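Local coordinates for protein putative SAM-dependent O-methyltranferase (Podospora anserina, PDB 4YMH) that probably transfers a methyl group from S-adenosylmethionine to an oxygen of its substrate, at residues S17-C20 and E21-H25. Numbering follows the deposited sequence.
Sequences SAYC and EKNSH
Glu21 and Lys22 carry the last turn of helix 10-22 forward, where Glu21 N bonds to Ser17 O at 3.0 Å and Lys22 N to Ala18 O at 2.9 Å, and Asn23 is the first residue to leave helical geometry. At this C-terminal end side-chain donors join the backbone ones. Tyr19 O accepts two bonds from the same residue, Asn23 N and Asn23 ND2, each at 3.0 Å and reaching it from opposite faces of the carbonyl plane. The amide nitrogen also sits over the centre of the Tyr19 ring, 3.1 Å above its plane; amide and ring planes are 42° apart, so this is a tilted N-over-face approach rather than a parallel stack. Asn23 CG lies beside its own backbone N (chi1 -69°), which turns the amide back over the helix. One residue on, Ser24 OG donates to Cys20 O at 2.7 Å, while Asn23 N gives that carbonyl a weak second bond. Ser24 OG also accepts from Leu221 N of the second subunit, and Tyr19 OH is hydrogen-bonded to Asp205 OD1 of that subunit. A leucine in place of Tyr19 would probably leave the Asn23 amide without its aromatic cover and Asp205 of the second subunit without its hydroxyl partner. Tyr19 O and Cys20 O, at the helix end, thus each gain a side-chain donor, from Asn23 and Ser24, and the same turn is tied into the dimer interface.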
loop_
_atom_site.group_PDB
_atom_site.type_symbol
_atom_site.label_atom_id
_atom_site.label_comp_id
_atom_site.label_asym_id
_atom_site.label_seq_id
_atom_site.Cartn_x
_atom_site.Cartn_y
_atom_site.Cartn_z
ATOM N N SER A 17 8.038 11.337 -6.528
ATOM C CA SER A 17 8.689 10.028 -6.425
ATOM C C SER A 17 10.053 10.134 -5.761
ATOM O O SER A 17 10.379 9.337 -4.869
ATOM C CB SER A 17 8.856 9.365 -7.787
ATOM O OG SER A 17 7.596 9.093 -8.358
ATOM N N ALA A 18 10.855 11.097 -6.216
ATOM C CA ALA A 18 12.176 11.289 -5.625
ATOM C C ALA A 18 12.069 11.614 -4.124
ATOM O O ALA A 18 12.900 11.173 -3.323
ATOM C CB ALA A 18 12.937 12.387 -6.348
ATOM N N TYR A 19 11.068 12.410 -3.769
ATOM C CA TYR A 19 10.823 12.739 -2.364
ATOM C C TYR A 19 10.531 11.492 -1.544
ATOM O O TYR A 19 11.036 11.346 -0.421
ATOM C CB TYR A 19 9.658 13.722 -2.217
ATOM C CG TYR A 19 9.511 14.240 -0.800
ATOM C CD1 TYR A 19 10.259 15.326 -0.359
ATOM C CD2 TYR A 19 8.633 13.641 0.092
ATOM C CE1 TYR A 19 10.128 15.808 0.947
ATOM C CE2 TYR A 19 8.500 14.114 1.405
ATOM C CZ TYR A 19 9.248 15.192 1.815
ATOM O OH TYR A 19 9.125 15.663 3.107
ATOM N N CYS A 20 9.702 10.602 -2.091
ATOM C CA CYS A 20 9.413 9.347 -1.400
ATOM C C CYS A 20 10.675 8.508 -1.209
ATOM O O CYS A 20 10.875 7.914 -0.142
ATOM C CB CYS A 20 8.358 8.540 -2.158
ATOM S SG CYS A 20 6.728 9.317 -2.109
ATOM N N GLU A 21 11.519 8.449 -2.238
ATOM C CA GLU A 21 12.805 7.735 -2.114
ATOM C C GLU A 21 13.717 8.314 -1.036
ATOM O O GLU A 21 14.381 7.575 -0.293
ATOM C CB GLU A 21 13.565 7.762 -3.443
ATOM C CG GLU A 21 13.330 6.576 -4.336
ATOM C CD GLU A 21 14.173 6.645 -5.598
ATOM O OE1 GLU A 21 15.392 6.391 -5.521
ATOM O OE2 GLU A 21 13.610 6.968 -6.663
ATOM N N LYS A 22 13.796 9.641 -1.005
ATOM C CA LYS A 22 14.634 10.358 -0.040
ATOM C C LYS A 22 14.164 10.096 1.386
ATOM O O LYS A 22 14.968 10.017 2.312
ATOM C CB LYS A 22 14.597 11.866 -0.329
ATOM C CG LYS A 22 15.487 12.717 0.566
ATOM C CD LYS A 22 15.297 14.203 0.269
ATOM C CE LYS A 22 14.342 14.883 1.257
ATOM N NZ LYS A 22 14.972 15.120 2.592
ATOM N N ASN A 23 12.863 9.959 1.517
ATOM C CA ASN A 23 12.233 9.797 2.807
ATOM C C ASN A 23 11.795 8.373 3.159
ATOM O O ASN A 23 11.017 8.142 4.025
ATOM C CB ASN A 23 11.130 10.826 2.973
ATOM C CG ASN A 23 11.663 12.225 3.104
ATOM O OD1 ASN A 23 12.153 12.585 4.128
ATOM N ND2 ASN A 23 11.559 13.002 2.064
ATOM N N SER A 24 12.352 7.424 2.455
ATOM C CA SER A 24 12.171 6.011 2.761
ATOM C C SER A 24 13.551 5.388 2.882
ATOM O O SER A 24 14.507 5.865 2.261
ATOM C CB SER A 24 11.369 5.281 1.684
ATOM O OG SER A 24 10.137 5.922 1.457
ATOM N N HIS A 25 13.668 4.315 3.654
ATOM C CA HIS A 25 14.948 3.625 3.694
ATOM C C HIS A 25 15.247 3.046 2.326
ATOM O O HIS A 25 14.359 2.526 1.659
ATOM C CB HIS A 25 14.960 2.565 4.786
ATOM C CG HIS A 25 15.092 3.157 6.150
ATOM N ND1 HIS A 25 14.042 3.223 7.038
ATOM C CD2 HIS A 25 16.132 3.786 6.749
ATOM C CE1 HIS A 25 14.434 3.841 8.135
ATOM N NE2 HIS A 25 15.701 4.188 7.989
#